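Local coordinates for glycosyl transferase (PDB 5U02), which is a glycosyltransferase-family protein whose chain joins a helical linker to beta-rich C-terminal domains of the TarS type and assembles as three subunits, at residues Arg229-Arg234 with Phe264-Ser268; Glu154-Phe160 with Asn191-Arg195; Arg170-Arg176 with Ile212-Glu218. The contacts are given in a common frame with arbitrary orientation. Numbering follows the deposited sequence.

Contact 1: residues Arg229-Arg234 with Phe264-Ser268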
loop_
_atom_site.group_PDB
_atom_site.type_symbol
_atom_site.label_atom_id
_atom_site.label_comp_id
_atom_site.label_asym_id
_atom_site.label_seq_id
_atom_site.Cartn_x
_atom_site.Cartn_y
_atom_site.Cartn_z
ATOM N N ARG A 229 -1.626 -0.059 -21.063
ATOM C CA ARG A 229 -1.101 -1.360 -21.463
ATOM C C ARG A 229 0.405 -1.246 -21.649
ATOM O O ARG A 229 0.890 -0.288 -22.260
ATOM C CB ARG A 229 -1.788 -1.832 -22.750
ATOM C CG ARG A 229 -1.368 -3.207 -23.241
ATOM C CD ARG A 229 -2.287 -4.263 -22.661
ATOM N NE ARG A 229 -2.113 -5.574 -23.254
ATOM C CZ ARG A 229 -1.146 -6.421 -22.908
ATOM N NH1 ARG A 229 -0.252 -6.078 -21.990
ATOM N NH2 ARG A 229 -1.046 -7.619 -23.489
ATOM N N VAL A 230 1.152 -2.198 -21.091
ATOM C CA VAL A 230 2.598 -2.050 -20.994
ATOM C C VAL A 230 3.300 -3.164 -21.757
ATOM O O VAL A 230 2.760 -4.259 -21.955
ATOM C CB VAL A 230 3.076 -2.018 -19.524
ATOM C CG1 VAL A 230 2.400 -0.883 -18.766
ATOM C CG2 VAL A 230 2.821 -3.347 -18.849
ATOM N N GLY A 231 4.525 -2.868 -22.183
ATOM C CA GLY A 231 5.377 -3.854 -22.813
ATOM C C GLY A 231 5.976 -3.403 -24.127
ATOM O O GLY A 231 7.114 -3.765 -24.439
ATOM N N ASN A 232 5.230 -2.611 -24.908
ATOM C CA ASN A 232 5.690 -2.238 -26.242
ATOM C C ASN A 232 6.876 -1.283 -26.197
ATOM O O ASN A 232 7.652 -1.232 -27.158
ATOM C CB ASN A 232 4.534 -1.638 -27.056
ATOM C CG ASN A 232 4.048 -0.305 -26.509
ATOM O OD1 ASN A 232 4.444 0.754 -26.996
ATOM N ND2 ASN A 232 3.182 -0.348 -25.504
ATOM N N GLN A 233 7.035 -0.531 -25.109
ATOM C CA GLN A 233 8.261 0.201 -24.823
ATOM C C GLN A 233 8.948 -0.508 -23.667
ATOM O O GLN A 233 8.350 -0.678 -22.598
ATOM C CB GLN A 233 7.977 1.665 -24.480
ATOM C CG GLN A 233 7.311 2.449 -25.600
ATOM C CD GLN A 233 8.081 2.357 -26.907
ATOM O OE1 GLN A 233 9.299 2.552 -26.939
ATOM N NE2 GLN A 233 7.377 2.045 -27.991
ATOM N N ARG A 234 10.189 -0.932 -23.879
ATOM C CA ARG A 234 10.861 -1.733 -22.871
ATOM C C ARG A 234 12.352 -1.772 -23.159
ATOM O O ARG A 234 12.792 -1.549 -24.290
ATOM C CB ARG A 234 10.302 -3.159 -22.832
ATOM C CG ARG A 234 10.503 -3.921 -24.136
ATOM C CD ARG A 234 10.014 -5.349 -24.011
ATOM N NE ARG A 234 10.171 -6.104 -25.252
ATOM C CZ ARG A 234 9.237 -6.203 -26.192
ATOM N NH1 ARG A 234 8.068 -5.591 -26.041
ATOM N NH2 ARG A 234 9.467 -6.922 -27.280
ATOM N N PHE A 264 0.535 -5.642 -30.996
ATOM C CA PHE A 264 1.102 -4.402 -30.477
ATOM C C PHE A 264 2.314 -4.614 -29.580
ATOM O O PHE A 264 2.759 -3.657 -28.936
ATOM C CB PHE A 264 0.040 -3.590 -29.726
ATOM C CG PHE A 264 -1.121 -3.196 -30.583
ATOM C CD1 PHE A 264 -0.987 -2.203 -31.539
ATOM C CD2 PHE A 264 -2.344 -3.831 -30.450
ATOM C CE1 PHE A 264 -2.056 -1.844 -32.342
ATOM C CE2 PHE A 264 -3.416 -3.479 -31.250
ATOM C CZ PHE A 264 -3.274 -2.484 -32.194
ATOM N N ASN A 265 2.855 -5.831 -29.514
ATOM C CA ASN A 265 4.143 -6.077 -28.864
ATOM C C ASN A 265 4.095 -5.768 -27.366
ATOM O O ASN A 265 5.084 -5.321 -26.779
ATOM C CB ASN A 265 5.252 -5.274 -29.556
ATOM C CG ASN A 265 6.632 -5.835 -29.301
ATOM O OD1 ASN A 265 6.789 -7.013 -28.990
ATOM N ND2 ASN A 265 7.647 -4.987 -29.430
ATOM N N ASN A 266 2.946 -5.985 -26.734
ATOM C CA ASN A 266 2.799 -5.806 -25.298
ATOM C C ASN A 266 2.990 -7.137 -24.581
ATOM O O ASN A 266 2.840 -8.209 -25.167
ATOM C CB ASN A 266 1.429 -5.215 -24.959
ATOM C CG ASN A 266 1.279 -3.788 -25.441
ATOM O OD1 ASN A 266 0.484 -3.507 -26.336
ATOM N ND2 ASN A 266 2.049 -2.883 -24.863
ATOM N N ILE A 267 3.304 -7.062 -23.294
ATOM C CA ILE A 267 3.690 -8.252 -22.545
ATOM C C ILE A 267 2.469 -8.840 -21.853
ATOM O O ILE A 267 1.618 -8.116 -21.319
ATOM C CB ILE A 267 4.816 -7.929 -21.544
ATOM C CG1 ILE A 267 5.337 -9.213 -20.897
ATOM C CG2 ILE A 267 4.350 -6.931 -20.485
ATOM C CD1 ILE A 267 6.622 -9.021 -20.134
ATOM N N SER A 268 2.372 -10.168 -21.880
ATOM C CA SER A 268 1.286 -10.892 -21.241
ATOM C C SER A 268 1.851 -12.136 -20.568
ATOM O O SER A 268 3.019 -12.489 -20.749
ATOM C CB SER A 268 0.194 -11.261 -22.252
ATOM O OG SER A 268 -0.381 -10.099 -22.828
HETATM O O HOH W 1 7.510 -1.844 -30.066
#
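Two arginines bracket this loop contact, each gripping residues 264-268. Arg229 leaves its backbone sideways in a t chi1 rotamer, and an unusual chi2 of 91° bends the chain so that its guanidinium reaches the start of strand 267-274. There Arg229 NH1 donates to Ile267 O (2.8 Å), while Arg229 NH2 makes a weak bond to Ser268 OG (2.7 Å); Asp214 accepts from both side chains. Asn266 CB lies over one face of this guanidinium. Arg234, p at chi1 and then extended, brings NH2 to Asn265 OD1 (3.2 Å) and NH1, more weakly, to Asn265 O (3.1 Å). Arg234 NH1 also donates to Gly231 O (2.6 Å). Asn265, with left-handed helical backbone angles and a t side chain, presents both oxygens to Arg234, and its ND2 donates to a water (3.2 Å) that also binds Asn232 O (3.0 Å). Between the arginines, Ile267 N donates to Val230 O (3.2 Å). Gly231 follows at phi/psi 130/-35, where a CB would strike Ile267 N and Asn266 CA. Val230, in the m rotamer, points away; its side chain comes nearest that of Ile267 between the two CG2 atoms (4.2 Å), and both also pack against strands 138-146 and 212-221. A loop that leaves strand 224-229, crosses to strand 138-146 and is pinned to the start of strand 267-274 is consistent with an inter-strand connection in an E-set, immunoglobulin-like beta-sandwich.

Contact 2: residues Glu154-Phe160 with Asn191-Arg195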
loop_
_atom_site.group_PDB
_atom_site.type_symbol
_atom_site.label_atom_id
_atom_site.label_comp_id
_atom_site.label_asym_id
_atom_site.label_seq_id
_atom_site.Cartn_x
_atom_site.Cartn_y
_atom_site.Cartn_z
ATOM N N GLU A 154 9.953 -3.583 -13.320
ATOM C CA GLU A 154 10.092 -2.154 -13.090
ATOM C C GLU A 154 9.458 -1.413 -14.255
ATOM O O GLU A 154 9.790 -1.676 -15.415
ATOM C CB GLU A 154 11.567 -1.771 -12.942
ATOM C CG GLU A 154 11.814 -0.312 -12.621
ATOM C CD GLU A 154 13.287 0.029 -12.649
ATOM O OE1 GLU A 154 13.851 0.125 -13.762
ATOM O OE2 GLU A 154 13.884 0.186 -11.558
ATOM N N LEU A 155 8.534 -0.508 -13.949
ATOM C CA LEU A 155 7.879 0.321 -14.951
ATOM C C LEU A 155 8.275 1.768 -14.714
ATOM O O LEU A 155 8.135 2.279 -13.598
ATOM C CB LEU A 155 6.359 0.166 -14.888
ATOM C CG LEU A 155 5.869 -1.269 -15.096
ATOM C CD1 LEU A 155 4.355 -1.322 -15.049
ATOM C CD2 LEU A 155 6.391 -1.818 -16.412
ATOM N N THR A 156 8.780 2.422 -15.757
ATOM C CA THR A 156 9.250 3.796 -15.668
ATOM C C THR A 156 8.292 4.704 -16.430
ATOM O O THR A 156 8.068 4.514 -17.630
ATOM C CB THR A 156 10.670 3.927 -16.218
ATOM O OG1 THR A 156 11.556 3.127 -15.428
ATOM C CG2 THR A 156 11.131 5.375 -16.166
ATOM N N LEU A 157 7.723 5.681 -15.730
ATOM C CA LEU A 157 6.914 6.717 -16.366
ATOM C C LEU A 157 7.862 7.747 -16.963
ATOM O O LEU A 157 8.397 8.600 -16.252
ATOM C CB LEU A 157 5.968 7.363 -15.361
ATOM C CG LEU A 157 5.126 6.454 -14.471
ATOM C CD1 LEU A 157 4.096 7.283 -13.717
ATOM C CD2 LEU A 157 4.458 5.382 -15.294
ATOM N N ASN A 158 8.086 7.665 -18.276
ATOM C CA ASN A 158 9.009 8.598 -18.918
ATOM C C ASN A 158 8.405 9.992 -19.028
ATOM O O ASN A 158 9.109 10.994 -18.858
ATOM C CB ASN A 158 9.419 8.079 -20.296
ATOM C CG ASN A 158 10.575 7.094 -20.229
ATOM O OD1 ASN A 158 11.176 6.899 -19.171
ATOM N ND2 ASN A 158 10.905 6.488 -21.363
ATOM N N GLU A 159 7.109 10.080 -19.314
ATOM C CA GLU A 159 6.446 11.370 -19.436
ATOM C C GLU A 159 5.100 11.320 -18.734
ATOM O O GLU A 159 4.321 10.384 -18.932
ATOM C CB GLU A 159 6.269 11.773 -20.902
ATOM C CG GLU A 159 7.528 12.362 -21.513
ATOM C CD GLU A 159 7.310 12.894 -22.915
ATOM O OE1 GLU A 159 6.139 13.119 -23.290
ATOM O OE2 GLU A 159 8.309 13.097 -23.636
ATOM N N PHE A 160 4.845 12.333 -17.912
ATOM C CA PHE A 160 3.613 12.446 -17.147
ATOM C C PHE A 160 3.512 13.886 -16.670
ATOM O O PHE A 160 4.476 14.424 -16.115
ATOM C CB PHE A 160 3.603 11.476 -15.958
ATOM C CG PHE A 160 2.228 11.154 -15.448
ATOM C CD1 PHE A 160 1.104 11.442 -16.206
ATOM C CD2 PHE A 160 2.057 10.581 -14.197
ATOM C CE1 PHE A 160 -0.163 11.153 -15.732
ATOM C CE2 PHE A 160 0.795 10.287 -13.718
ATOM C CZ PHE A 160 -0.320 10.575 -14.488
ATOM N N ASN A 191 12.103 7.663 -7.672
ATOM C CA ASN A 191 11.595 8.706 -8.569
ATOM C C ASN A 191 10.422 8.087 -9.337
ATOM O O ASN A 191 9.506 7.540 -8.707
ATOM C CB ASN A 191 12.736 9.253 -9.414
ATOM C CG ASN A 191 13.752 10.030 -8.584
ATOM O OD1 ASN A 191 13.606 11.233 -8.376
ATOM N ND2 ASN A 191 14.788 9.342 -8.110
ATOM N N LYS A 192 10.412 8.124 -10.670
ATOM C CA LYS A 192 9.312 7.563 -11.445
ATOM C C LYS A 192 9.620 6.157 -11.956
ATOM O O LYS A 192 9.084 5.736 -12.987
ATOM C CB LYS A 192 8.950 8.490 -12.604
ATOM C CG LYS A 192 8.215 9.762 -12.190
ATOM C CD LYS A 192 8.009 10.660 -13.401
ATOM C CE LYS A 192 7.219 11.912 -13.067
ATOM N NZ LYS A 192 5.805 11.595 -12.734
ATOM N N GLN A 193 10.476 5.423 -11.253
ATOM C CA GLN A 193 10.694 4.005 -11.504
ATOM C C GLN A 193 9.920 3.213 -10.460
ATOM O O GLN A 193 10.230 3.293 -9.271
ATOM C CB GLN A 193 12.179 3.658 -11.440
ATOM C CG GLN A 193 13.042 4.396 -12.437
ATOM C CD GLN A 193 14.509 4.158 -12.187
ATOM O OE1 GLN A 193 15.160 3.418 -12.917
ATOM N NE2 GLN A 193 15.041 4.792 -11.150
ATOM N N TYR A 194 8.930 2.443 -10.903
ATOM C CA TYR A 194 8.014 1.749 -10.007
ATOM C C TYR A 194 8.243 0.242 -10.097
ATOM O O TYR A 194 8.077 -0.351 -11.169
ATOM C CB TYR A 194 6.567 2.116 -10.345
ATOM C CG TYR A 194 6.253 3.571 -10.048
ATOM C CD1 TYR A 194 6.557 4.574 -10.965
ATOM C CD2 TYR A 194 5.697 3.943 -8.832
ATOM C CE1 TYR A 194 6.288 5.903 -10.685
ATOM C CE2 TYR A 194 5.424 5.263 -8.540
ATOM C CZ TYR A 194 5.722 6.238 -9.472
ATOM O OH TYR A 194 5.461 7.560 -9.203
ATOM N N ARG A 195 8.608 -0.370 -8.968
ATOM C CA ARG A 195 8.998 -1.774 -8.903
ATOM C C ARG A 195 7.917 -2.597 -8.217
ATOM O O ARG A 195 7.462 -2.244 -7.125
ATOM C CB ARG A 195 10.324 -1.931 -8.157
ATOM C CG ARG A 195 10.680 -3.369 -7.807
ATOM C CD ARG A 195 12.037 -3.418 -7.140
ATOM N NE ARG A 195 13.079 -2.971 -8.055
ATOM C CZ ARG A 195 14.085 -3.731 -8.466
ATOM N NH1 ARG A 195 14.203 -4.973 -8.015
ATOM N NH2 ARG A 195 14.982 -3.239 -9.308
HETATM O O HOH W 2 14.314 4.236 -15.833
#
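This is a regular antiparallel strand pairing, in which the later half of strand 150-159 is joined to the start of strand 193-199; strand 138-146 flanks 150-159 on its other edge. Leu155 and Tyr194 form the hydrogen-bonded pair, with Leu155 N to Tyr194 O and Tyr194 N to Leu155 O both at 2.8 Å. Leu157 N to Lys192 O (3.1 Å) extends the ladder. The face bearing Leu155 and Tyr194 is apolar: Leu157 CD1 packs on Tyr194 CE1 (4.0 Å), and both leucines also touch Leu217. Lys192 stretches along Leu157 toward Phe160, and its NZ hydrogen-bonds Tyr167 OH and Ile162 O. Glu154, Thr156, Gln193 and Arg195 line the other face. Here a water joins Thr156 OG1 (3.0 Å) to Gln193 OE1 (3.1 Å), Thr156 hydrogen-bonds Thr142, and Glu154 hydrogen-bonds Tyr206 of the second subunit. That face meets the second subunit, whereas antiparallel pairing with the apolar face inward is consistent with an E-set, immunoglobulin-like beta-sandwich.

Contact 3: residues Arg170-Arg176 with Ile212-Glu218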
loop_
_atom_site.group_PDB
_atom_site.type_symbol
_atom_site.label_atom_id
_atom_site.label_comp_id
_atom_site.label_asym_id
_atom_site.label_seq_id
_atom_site.Cartn_x
_atom_site.Cartn_y
_atom_site.Cartn_z
ATOM N N ARG A 170 -0.828 0.925 -9.448
ATOM C CA ARG A 170 -0.892 -0.497 -9.156
ATOM C C ARG A 170 -0.596 -1.251 -10.440
ATOM O O ARG A 170 -0.813 -0.734 -11.539
ATOM C CB ARG A 170 -2.266 -0.932 -8.616
ATOM C CG ARG A 170 -2.726 -0.204 -7.375
ATOM C CD ARG A 170 -3.901 -0.922 -6.716
ATOM N NE ARG A 170 -5.142 -0.826 -7.484
ATOM C CZ ARG A 170 -6.261 -1.472 -7.160
ATOM N NH1 ARG A 170 -6.284 -2.261 -6.090
ATOM N NH2 ARG A 170 -7.356 -1.334 -7.900
ATOM N N LEU A 171 -0.099 -2.474 -10.298
ATOM C CA LEU A 171 0.087 -3.352 -11.443
ATOM C C LEU A 171 -1.175 -4.181 -11.635
ATOM O O LEU A 171 -1.670 -4.796 -10.686
ATOM C CB LEU A 171 1.302 -4.258 -11.248
ATOM C CG LEU A 171 1.750 -4.986 -12.512
ATOM C CD1 LEU A 171 2.015 -3.977 -13.605
ATOM C CD2 LEU A 171 2.999 -5.797 -12.246
ATOM N N LYS A 172 -1.696 -4.195 -12.855
ATOM C CA LYS A 172 -2.960 -4.852 -13.148
ATOM C C LYS A 172 -2.737 -6.018 -14.097
ATOM O O LYS A 172 -2.148 -5.849 -15.170
ATOM C CB LYS A 172 -3.958 -3.867 -13.755
ATOM C CG LYS A 172 -5.312 -4.464 -14.070
ATOM C CD LYS A 172 -6.224 -3.400 -14.654
ATOM C CE LYS A 172 -7.591 -3.944 -14.979
ATOM N NZ LYS A 172 -8.410 -2.885 -15.607
ATOM N N LEU A 173 -3.206 -7.194 -13.695
ATOM C CA LEU A 173 -3.327 -8.342 -14.582
ATOM C C LEU A 173 -4.790 -8.446 -14.994
ATOM O O LEU A 173 -5.673 -8.514 -14.136
ATOM C CB LEU A 173 -2.860 -9.630 -13.897
ATOM C CG LEU A 173 -1.433 -9.647 -13.337
ATOM C CD1 LEU A 173 -1.071 -11.019 -12.772
ATOM C CD2 LEU A 173 -0.424 -9.215 -14.396
ATOM N N HIS A 174 -5.046 -8.426 -16.296
ATOM C CA HIS A 174 -6.403 -8.442 -16.830
ATOM C C HIS A 174 -6.509 -9.624 -17.778
ATOM O O HIS A 174 -5.731 -9.722 -18.731
ATOM C CB HIS A 174 -6.719 -7.124 -17.547
ATOM C CG HIS A 174 -8.163 -6.716 -17.481
ATOM N ND1 HIS A 174 -8.639 -5.576 -18.101
ATOM C CD2 HIS A 174 -9.233 -7.291 -16.876
ATOM C CE1 HIS A 174 -9.937 -5.469 -17.876
ATOM N NE2 HIS A 174 -10.322 -6.496 -17.137
ATOM N N SER A 175 -7.442 -10.534 -17.506
ATOM C CA SER A 175 -7.626 -11.665 -18.404
ATOM C C SER A 175 -8.070 -11.157 -19.767
ATOM O O SER A 175 -8.687 -10.095 -19.883
ATOM C CB SER A 175 -8.644 -12.663 -17.838
ATOM O OG SER A 175 -9.946 -12.107 -17.730
ATOM N N ARG A 176 -7.726 -11.915 -20.814
ATOM C CA ARG A 176 -8.010 -11.458 -22.173
ATOM C C ARG A 176 -9.500 -11.215 -22.377
ATOM O O ARG A 176 -9.892 -10.277 -23.082
ATOM C CB ARG A 176 -7.478 -12.466 -23.197
ATOM C CG ARG A 176 -7.903 -12.199 -24.649
ATOM C CD ARG A 176 -7.304 -10.901 -25.171
ATOM N NE ARG A 176 -5.895 -10.772 -24.830
ATOM C CZ ARG A 176 -4.898 -11.180 -25.613
ATOM N NH1 ARG A 176 -5.157 -11.766 -26.777
ATOM N NH2 ARG A 176 -3.634 -11.023 -25.232
ATOM N N ILE A 212 -4.791 -16.431 -20.464
ATOM C CA ILE A 212 -4.097 -15.234 -20.925
ATOM C C ILE A 212 -4.337 -14.107 -19.930
ATOM O O ILE A 212 -5.486 -13.733 -19.662
ATOM C CB ILE A 212 -4.560 -14.825 -22.333
ATOM C CG1 ILE A 212 -4.304 -15.959 -23.329
ATOM C CG2 ILE A 212 -3.843 -13.562 -22.770
ATOM C CD1 ILE A 212 -4.932 -15.718 -24.704
ATOM N N TRP A 213 -3.247 -13.552 -19.397
ATOM C CA TRP A 213 -3.287 -12.426 -18.472
ATOM C C TRP A 213 -2.463 -11.297 -19.076
ATOM O O TRP A 213 -1.244 -11.428 -19.231
ATOM C CB TRP A 213 -2.754 -12.822 -17.094
ATOM C CG TRP A 213 -3.555 -13.901 -16.416
ATOM C CD1 TRP A 213 -3.368 -15.250 -16.524
ATOM C CD2 TRP A 213 -4.670 -13.719 -15.528
ATOM N NE1 TRP A 213 -4.296 -15.917 -15.760
ATOM C CE2 TRP A 213 -5.105 -15.001 -15.139
ATOM C CE3 TRP A 213 -5.338 -12.599 -15.025
ATOM C CZ2 TRP A 213 -6.176 -15.193 -14.270
ATOM C CZ3 TRP A 213 -6.408 -12.794 -14.164
ATOM C CH2 TRP A 213 -6.814 -14.080 -13.795
ATOM N N ASP A 214 -3.124 -10.199 -19.427
ATOM C CA ASP A 214 -2.440 -9.057 -20.008
ATOM C C ASP A 214 -2.032 -8.088 -18.904
ATOM O O ASP A 214 -2.738 -7.937 -17.903
ATOM C CB ASP A 214 -3.323 -8.362 -21.050
ATOM C CG ASP A 214 -3.825 -9.323 -22.135
ATOM O OD1 ASP A 214 -2.972 -9.865 -22.863
ATOM O OD2 ASP A 214 -5.054 -9.461 -22.312
ATOM N N VAL A 215 -0.876 -7.453 -19.076
ATOM C CA VAL A 215 -0.288 -6.600 -18.043
ATOM C C VAL A 215 -0.645 -5.147 -18.332
ATOM O O VAL A 215 -0.379 -4.640 -19.429
ATOM C CB VAL A 215 1.235 -6.788 -17.961
ATOM C CG1 VAL A 215 1.811 -6.011 -16.785
ATOM C CG2 VAL A 215 1.584 -8.272 -17.838
ATOM N N PHE A 216 -1.251 -4.483 -17.351
ATOM C CA PHE A 216 -1.532 -3.056 -17.389
ATOM C C PHE A 216 -0.896 -2.378 -16.180
ATOM O O PHE A 216 -0.645 -3.005 -15.147
ATOM C CB PHE A 216 -3.042 -2.763 -17.371
ATOM C CG PHE A 216 -3.786 -3.219 -18.597
ATOM C CD1 PHE A 216 -4.064 -4.558 -18.796
ATOM C CD2 PHE A 216 -4.246 -2.299 -19.529
ATOM C CE1 PHE A 216 -4.765 -4.975 -19.914
ATOM C CE2 PHE A 216 -4.951 -2.714 -20.649
ATOM C CZ PHE A 216 -5.210 -4.050 -20.840
ATOM N N LEU A 217 -0.646 -1.079 -16.316
ATOM C CA LEU A 217 -0.339 -0.218 -15.182
ATOM C C LEU A 217 -1.525 0.707 -14.953
ATOM O O LEU A 217 -1.898 1.474 -15.848
ATOM C CB LEU A 217 0.928 0.601 -15.414
ATOM C CG LEU A 217 1.267 1.516 -14.231
ATOM C CD1 LEU A 217 1.822 0.699 -13.071
ATOM C CD2 LEU A 217 2.242 2.618 -14.619
ATOM N N GLU A 218 -2.118 0.628 -13.767
ATOM C CA GLU A 218 -3.205 1.517 -13.388
ATOM C C GLU A 218 -2.629 2.722 -12.659
ATOM O O GLU A 218 -1.807 2.566 -11.751
ATOM C CB GLU A 218 -4.220 0.795 -12.500
ATOM C CG GLU A 218 -5.369 1.672 -12.039
ATOM C CD GLU A 218 -6.039 1.147 -10.782
ATOM O OE1 GLU A 218 -6.983 0.338 -10.899
ATOM O OE2 GLU A 218 -5.615 1.541 -9.675
HETATM O O HOH W 3 -7.597 -0.185 -13.809
HETATM O O HOH W 4 -7.183 -7.815 -21.002
#
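Leucines and a valine form the apolar centre of this antiparallel pair. Leu171 CD1 lies 3.8 Å from Val215 CG1, and Leu173 CD2 is 4.1 Å from Val215 CG2. Trp213 continues the same face: its CE3 meets Leu173 CB (4.0 Å), and Ser175 CB lies over one face of the indole. Three pairs carry reciprocal backbone hydrogen bonds: Arg170 with Glu218, Lys172 with Phe216 (Phe216 N to Lys172 O, 2.7 Å) and His174 with Asp214. The opposite face is mixed. The edge of His174 points at the face of Phe216 in an offset edge-to-face pair, with centroids 5.9 Å apart, while the extended Lys172 forms a salt bridge with Glu227. Salt bridges finish both ends. Arg176 clamps Asp214 twice, NE to OD2 at 3.0 Å and NH2 to OD1 at 2.7 Å; Arg170 NE meets Glu218 OE2 at 3.3 Å, while its NH2 forms a salt bridge with Glu164 of the third subunit. Asp214 OD1 further accepts from Ser268 and Arg229. An apolar face turned to the core is backed by a mixed, largely polar one, whose buried aspartate is balanced by two arginines and whose Arg170 end carries the pairing into the trimer.

In the fold
From the N terminus, strand 150-159 opens contact 2, and contact 3 opens at Arg170, before residues 191-195 return to close the first loop. Contact 3 closes only at 212-218, so the two loops cross. Contact 1 comes in series after both, its loop running from 229-234 through the hairpin of strands 245-249 and 252-260 to 264-268. All three reach one curled antiparallel sheet. Contacts 2 and 3, whose centres are about 17 Å apart, touch through Leu155 CD1 and Leu171 CD1 (3.8 Å), while Val230 CG1 of contact 1 reaches Leu155 CD1 (4.2 Å). Contacts 1 and 3 join through neighbouring strands 267-274 and 212-221, and Arg229 CD lies 3.5 Å from Phe216 CZ.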